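Long-range contacts in oxalate biosynthetic component 1 (Burkholderia thailandensis, PDB 5IKY), which produces oxalate in quorum sensing-dependent oxalogenesis, as a bifunctional enzyme that combines serine hydrolase and lyase activities: residues A[574-579]-A[599-605]; A[638-644]-A[679-685]. All coordinates share one frame; numbering follows the deposited sequence.

Contact 1 (A[574-579]-A[599-605]); sequences RLAAHL and AARSFGI
The ring of Phe603 lies flat beneath the backbone of Leu575. Leu575 CA stands 4.0 Å from the Phe603 ring centroid and only 7° off the ring normal, a CH-pi contact over the middle of that face. At the rim of the ring, in its plane, sits Ala599 O, while Arg574 O comes obliquely to within 3.5 Å of Phe603 CZ. The His578 ring stands aslant to the Phe603 ring, with planes 43° apart, too oblique for a stack or an edge-to-face pair. Its own edge meets a methyl group, with His578 ND1 3.7 Å from Ala599 CB. Arg574 crosses the aromatic side chain at about a right angle and touches Phe603 CE2 with both its CB (3.6 Å) and its guanidinium, which lies aslant to the ring; Arg574 NH2 is hydrogen-bonded to His303 O. Leu575, with CG anti to the backbone N (chi1 177°), sends its two methyls to different partners: CD1 lies 3.6 Å from Phe603 CD1, and CD2 reaches Ile605 CD1 at 3.7 Å. Ile605 follows a Schellman motif that closes helix 592-602, in which Gly604 takes a positive phi and Ile605 N bonds weakly back to Ala600 O. Within the cap domain the interface thus joins the last turns of helix 562-579 to the C-terminal end of helix 592-602 and the residues that follow it. Helix 629-641 packs on it through Phe636, which meets Leu575 and Ile605, and a loop supplies His303, whose ring stacks with Phe603 and also meets His578.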
loop_
_atom_site.group_PDB
_atom_site.type_symbol
_atom_site.label_atom_id
_atom_site.label_comp_id
_atom_site.label_asym_id
_atom_site.label_seq_id
_atom_site.Cartn_x
_atom_site.Cartn_y
_atom_site.Cartn_z
ATOM N N ARG A 574 5.018 -9.409 26.309
ATOM C CA ARG A 574 5.394 -10.310 25.227
ATOM C C ARG A 574 6.617 -9.797 24.471
ATOM O O ARG A 574 7.444 -10.582 24.005
ATOM C CB ARG A 574 4.221 -10.507 24.264
ATOM C CG ARG A 574 3.113 -11.398 24.808
ATOM C CD ARG A 574 1.956 -11.513 23.820
ATOM N NE ARG A 574 2.423 -11.592 22.437
ATOM C CZ ARG A 574 2.854 -12.705 21.852
ATOM N NH1 ARG A 574 2.880 -13.846 22.529
ATOM N NH2 ARG A 574 3.260 -12.679 20.590
ATOM N N LEU A 575 6.729 -8.478 24.349
ATOM C CA LEU A 575 7.894 -7.877 23.713
ATOM C C LEU A 575 9.111 -8.018 24.617
ATOM O O LEU A 575 10.217 -8.276 24.146
ATOM C CB LEU A 575 7.643 -6.405 23.387
ATOM C CG LEU A 575 8.827 -5.651 22.774
ATOM C CD1 LEU A 575 9.330 -6.353 21.517
ATOM C CD2 LEU A 575 8.444 -4.214 22.467
ATOM N N ALA A 576 8.895 -7.857 25.918
ATOM C CA ALA A 576 9.972 -7.961 26.895
ATOM C C ALA A 576 10.543 -9.376 26.946
ATOM O O ALA A 576 11.755 -9.561 27.033
ATOM C CB ALA A 576 9.480 -7.540 28.271
ATOM N N ALA A 577 9.661 -10.369 26.890
ATOM C CA ALA A 577 10.080 -11.765 26.934
ATOM C C ALA A 577 10.868 -12.140 25.682
ATOM O O ALA A 577 11.858 -12.869 25.755
ATOM C CB ALA A 577 8.875 -12.676 27.096
ATOM N N HIS A 578 10.423 -11.637 24.535
ATOM C CA HIS A 578 11.101 -11.904 23.274
ATOM C C HIS A 578 12.498 -11.289 23.249
ATOM O O HIS A 578 13.429 -11.868 22.689
ATOM C CB HIS A 578 10.280 -11.377 22.098
ATOM C CG HIS A 578 10.941 -11.569 20.768
ATOM N ND1 HIS A 578 11.395 -10.516 20.003
ATOM C CD2 HIS A 578 11.227 -12.693 20.069
ATOM C CE1 HIS A 578 11.928 -10.983 18.888
ATOM N NE2 HIS A 578 11.839 -12.301 18.904
ATOM N N LEU A 579 12.637 -10.114 23.857
ATOM C CA LEU A 579 13.928 -9.435 23.921
ATOM C C LEU A 579 14.852 -10.100 24.937
ATOM O O LEU A 579 16.075 -10.010 24.827
ATOM C CB LEU A 579 13.745 -7.957 24.271
ATOM C CG LEU A 579 13.052 -7.083 23.225
ATOM C CD1 LEU A 579 12.948 -5.647 23.715
ATOM C CD2 LEU A 579 13.780 -7.152 21.891
ATOM N N ALA A 599 11.866 -5.996 16.442
ATOM C CA ALA A 599 11.014 -6.672 17.412
ATOM C C ALA A 599 9.855 -5.768 17.814
ATOM O O ALA A 599 8.710 -6.207 17.885
ATOM C CB ALA A 599 11.819 -7.087 18.634
ATOM N N ALA A 600 10.161 -4.500 18.062
ATOM C CA ALA A 600 9.151 -3.530 18.461
ATOM C C ALA A 600 8.087 -3.352 17.382
ATOM O O ALA A 600 6.891 -3.435 17.665
ATOM C CB ALA A 600 9.805 -2.195 18.788
ATOM N N ARG A 601 8.525 -3.108 16.150
ATOM C CA ARG A 601 7.609 -2.892 15.031
ATOM C C ARG A 601 6.686 -4.086 14.806
ATOM O O ARG A 601 5.511 -3.918 14.483
ATOM C CB ARG A 601 8.386 -2.594 13.744
ATOM C CG ARG A 601 8.587 -1.111 13.461
ATOM C CD ARG A 601 9.132 -0.874 12.058
ATOM N NE ARG A 601 10.503 -1.354 11.902
ATOM C CZ ARG A 601 11.580 -0.583 12.016
ATOM N NH1 ARG A 601 11.448 0.708 12.288
ATOM N NH2 ARG A 601 12.792 -1.100 11.856
ATOM N N SER A 602 7.224 -5.288 14.983
ATOM C CA SER A 602 6.458 -6.509 14.757
ATOM C C SER A 602 5.392 -6.717 15.830
ATOM O O SER A 602 4.353 -7.327 15.572
ATOM C CB SER A 602 7.390 -7.720 14.699
ATOM O OG SER A 602 8.091 -7.882 15.920
ATOM N N PHE A 603 5.653 -6.213 17.032
ATOM C CA PHE A 603 4.688 -6.306 18.124
ATOM C C PHE A 603 3.708 -5.136 18.104
ATOM O O PHE A 603 2.828 -5.038 18.959
ATOM C CB PHE A 603 5.402 -6.363 19.476
ATOM C CG PHE A 603 5.885 -7.739 19.854
ATOM C CD1 PHE A 603 7.112 -8.205 19.412
ATOM C CD2 PHE A 603 5.112 -8.561 20.657
ATOM C CE1 PHE A 603 7.560 -9.465 19.762
ATOM C CE2 PHE A 603 5.553 -9.822 21.009
ATOM C CZ PHE A 603 6.779 -10.275 20.561
ATOM N N GLY A 604 3.866 -4.251 17.124
ATOM C CA GLY A 604 2.969 -3.121 16.963
ATOM C C GLY A 604 3.430 -1.873 17.688
ATOM O O GLY A 604 2.869 -0.792 17.502
ATOM N N ILE A 605 4.458 -2.020 18.520
ATOM C CA ILE A 605 5.004 -0.898 19.274
ATOM C C ILE A 605 6.021 -0.119 18.446
ATOM O O ILE A 605 7.076 -0.639 18.095
ATOM C CB ILE A 605 5.669 -1.370 20.581
ATOM C CG1 ILE A 605 4.635 -2.024 21.499
ATOM C CG2 ILE A 605 6.346 -0.206 21.288
ATOM C CD1 ILE A 605 5.196 -2.473 22.830
#

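Contact 2 (A[638-644]-A[679-685]); sequences RELLVPR and FKPLPLR
Glu639 and Phe679 run past each other in opposite directions, the backbone of one lying over the ring of the other. Glu639 CA is 4.2 Å from the Phe679 ring centroid and 7° off the normal, so the CH-pi contact is centred on the face. From there the Glu639 side chain, its CG anti to the backbone N (chi1 -160°) and extended beyond, carries the carboxylate past the ring to the backbone of the next residue. Lys680 N donates to Glu639 OE2 at 2.6 Å in a nearly straight bond (168°), meeting the oxygen on its anti side and somewhat out of the carboxylate plane. The same oxygen forms a salt bridge with Arg616. Arg638 approaches the ring at its edge: Arg638 NH1 is near the ring plane, 3.9 Å from Phe679 CZ, which in turn lies over one face of the guanidinium. Arg638 NE forms a salt bridge with Asp652, and NH1 is hydrogen-bonded to Val674 O. Val642 crosses the aromatic side chain at about a right angle, with Val642 CB 4.1 Å from Phe679 CE2.

These contacts join the C-terminal end of helix 629-641 to the extended lead into helix 682-690, whose N-cap position is Pro681. One turn into that helix, Arg685 bends back, and its NH1 makes a weak bond to Lys680 O at 2.6 Å. Its guanidinium lies between Glu639 O over one face and Leu682 CA over the opposite face. Leu640 CD1 comes obliquely to Arg685 NE at 4.1 Å. Arg644 arrives from the opposite direction, its guanidinium nearly perpendicular to that of Arg685. Both groups form salt bridges with Glu572 OE2 on helix 562-579, which probably offsets their like charges, and Arg644 NH2 also pairs with Asp573.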
loop_
_atom_site.group_PDB
_atom_site.type_symbol
_atom_site.label_atom_id
_atom_site.label_comp_id
_atom_site.label_asym_id
_atom_site.label_seq_id
_atom_site.Cartn_x
_atom_site.Cartn_y
_atom_site.Cartn_z
ATOM N N ARG A 638 16.255 -1.543 27.794
ATOM C CA ARG A 638 16.533 -1.445 29.222
ATOM C C ARG A 638 15.281 -1.023 29.983
ATOM O O ARG A 638 15.015 -1.501 31.084
ATOM C CB ARG A 638 17.661 -0.445 29.487
ATOM C CG ARG A 638 18.951 -0.738 28.738
ATOM C CD ARG A 638 19.984 0.358 28.974
ATOM N NE ARG A 638 20.293 0.534 30.391
ATOM C CZ ARG A 638 20.048 1.644 31.082
ATOM N NH1 ARG A 638 19.488 2.690 30.487
ATOM N NH2 ARG A 638 20.364 1.711 32.369
ATOM N N GLU A 639 14.515 -0.126 29.375
ATOM C CA GLU A 639 13.323 0.433 29.998
ATOM C C GLU A 639 12.230 -0.621 30.166
ATOM O O GLU A 639 11.371 -0.503 31.039
ATOM C CB GLU A 639 12.805 1.606 29.165
ATOM C CG GLU A 639 11.885 2.558 29.901
ATOM C CD GLU A 639 11.541 3.778 29.068
ATOM O OE1 GLU A 639 11.502 3.660 27.823
ATOM O OE2 GLU A 639 11.323 4.856 29.656
ATOM N N LEU A 640 12.273 -1.651 29.328
ATOM C CA LEU A 640 11.254 -2.696 29.341
ATOM C C LEU A 640 11.654 -3.907 30.182
ATOM O O LEU A 640 10.801 -4.564 30.777
ATOM C CB LEU A 640 10.944 -3.149 27.911
ATOM C CG LEU A 640 9.673 -2.587 27.268
ATOM C CD1 LEU A 640 9.685 -1.064 27.267
ATOM C CD2 LEU A 640 9.507 -3.129 25.856
ATOM N N LEU A 641 12.950 -4.197 30.230
ATOM C CA LEU A 641 13.430 -5.406 30.890
ATOM C C LEU A 641 13.671 -5.211 32.386
ATOM O O LEU A 641 13.405 -6.109 33.184
ATOM C CB LEU A 641 14.710 -5.901 30.215
ATOM C CG LEU A 641 14.575 -6.265 28.734
ATOM C CD1 LEU A 641 15.809 -6.997 28.238
ATOM C CD2 LEU A 641 13.324 -7.092 28.491
ATOM N N VAL A 642 14.176 -4.039 32.760
ATOM C CA VAL A 642 14.472 -3.735 34.161
ATOM C C VAL A 642 13.267 -3.854 35.113
ATOM O O VAL A 642 13.389 -4.479 36.168
ATOM C CB VAL A 642 15.086 -2.318 34.305
ATOM C CG1 VAL A 642 15.043 -1.849 35.754
ATOM C CG2 VAL A 642 16.512 -2.307 33.781
ATOM N N PRO A 643 12.103 -3.269 34.757
ATOM C CA PRO A 643 10.995 -3.358 35.719
ATOM C C PRO A 643 10.514 -4.787 35.965
ATOM O O PRO A 643 9.943 -5.067 37.020
ATOM C CB PRO A 643 9.883 -2.531 35.057
ATOM C CG PRO A 643 10.573 -1.672 34.061
ATOM C CD PRO A 643 11.718 -2.489 33.566
ATOM N N ARG A 644 10.749 -5.675 35.005
ATOM C CA ARG A 644 10.253 -7.043 35.093
ATOM C C ARG A 644 11.291 -7.983 35.697
ATOM O O ARG A 644 10.985 -9.129 36.028
ATOM C CB ARG A 644 9.830 -7.539 33.709
ATOM C CG ARG A 644 9.097 -6.485 32.897
ATOM C CD ARG A 644 8.372 -7.083 31.706
ATOM N NE ARG A 644 7.801 -6.043 30.853
ATOM C CZ ARG A 644 6.669 -5.397 31.117
ATOM N NH1 ARG A 644 6.226 -4.467 30.285
ATOM N NH2 ARG A 644 5.977 -5.682 32.211
ATOM N N PHE A 679 13.224 6.645 33.719
ATOM C CA PHE A 679 12.421 5.660 33.002
ATOM C C PHE A 679 10.956 6.069 32.998
ATOM O O PHE A 679 10.427 6.530 34.010
ATOM C CB PHE A 679 12.560 4.266 33.622
ATOM C CG PHE A 679 13.832 3.554 33.255
ATOM C CD1 PHE A 679 14.671 4.055 32.272
ATOM C CD2 PHE A 679 14.180 2.370 33.886
ATOM C CE1 PHE A 679 15.839 3.392 31.936
ATOM C CE2 PHE A 679 15.344 1.704 33.553
ATOM C CZ PHE A 679 16.175 2.215 32.577
ATOM N N LYS A 680 10.306 5.899 31.854
ATOM C CA LYS A 680 8.886 6.191 31.734
ATOM C C LYS A 680 8.063 5.138 32.468
ATOM O O LYS A 680 8.279 3.940 32.285
ATOM C CB LYS A 680 8.476 6.251 30.262
ATOM C CG LYS A 680 9.210 7.308 29.457
ATOM C CD LYS A 680 8.953 7.148 27.969
ATOM C CE LYS A 680 9.691 8.208 27.169
ATOM N NZ LYS A 680 9.519 8.014 25.703
ATOM N N PRO A 681 7.119 5.585 33.309
ATOM C CA PRO A 681 6.177 4.671 33.966
ATOM C C PRO A 681 5.267 3.980 32.952
ATOM O O PRO A 681 5.190 4.421 31.805
ATOM C CB PRO A 681 5.376 5.592 34.892
ATOM C CG PRO A 681 5.506 6.948 34.284
ATOM C CD PRO A 681 6.884 6.988 33.690
ATOM N N LEU A 682 4.592 2.914 33.373
ATOM C CA LEU A 682 3.756 2.118 32.472
ATOM C C LEU A 682 2.661 2.919 31.739
ATOM O O LEU A 682 2.542 2.802 30.518
ATOM C CB LEU A 682 3.123 0.951 33.243
ATOM C CG LEU A 682 2.129 0.059 32.498
ATOM C CD1 LEU A 682 2.792 -0.615 31.308
ATOM C CD2 LEU A 682 1.533 -0.976 33.442
ATOM N N PRO A 683 1.862 3.736 32.461
ATOM C CA PRO A 683 0.804 4.455 31.735
ATOM C C PRO A 683 1.332 5.427 30.679
ATOM O O PRO A 683 0.662 5.645 29.669
ATOM C CB PRO A 683 0.072 5.220 32.842
ATOM C CG PRO A 683 0.381 4.472 34.089
ATOM C CD PRO A 683 1.785 3.994 33.912
ATOM N N LEU A 684 2.510 5.999 30.908
ATOM C CA LEU A 684 3.108 6.904 29.933
ATOM C C LEU A 684 3.486 6.149 28.661
ATOM O O LEU A 684 3.288 6.646 27.552
ATOM C CB LEU A 684 4.332 7.606 30.524
ATOM C CG LEU A 684 5.150 8.499 29.584
ATOM C CD1 LEU A 684 4.257 9.474 28.833
ATOM C CD2 LEU A 684 6.206 9.254 30.374
ATOM N N ARG A 685 4.020 4.943 28.824
ATOM C CA ARG A 685 4.397 4.124 27.679
ATOM C C ARG A 685 3.155 3.697 26.908
ATOM O O ARG A 685 3.193 3.557 25.683
ATOM C CB ARG A 685 5.202 2.899 28.123
ATOM C CG ARG A 685 6.477 3.238 28.889
ATOM C CD ARG A 685 7.458 2.070 28.906
ATOM N NE ARG A 685 6.899 0.885 29.552
ATOM C CZ ARG A 685 6.992 0.627 30.852
ATOM N NH1 ARG A 685 7.621 1.474 31.655
ATOM N NH2 ARG A 685 6.450 -0.478 31.350
#

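Both contacts lie in the cap domain, their centres about 13 Å apart, and both segments of contact 1 precede those of contact 2 in the chain. Helices 592-602 and 629-641 are consecutive, so each contact uses one of them. The two interfaces also touch directly: Leu575 CD2 is 3.7 Å from Leu640 CD2, and Ala576 CB is 3.4 Å from Arg644 NE. Helix 562-579 therefore lies against both helix 592-602 and helix 629-641, while helix 629-641 in turn meets the start of helix 682-690. The two contacts thus form adjoining parts of one helical packing arrangement within the cap domain, with the centre of contact 1 nearer the centre of the chain (about 23 Å against 33 Å).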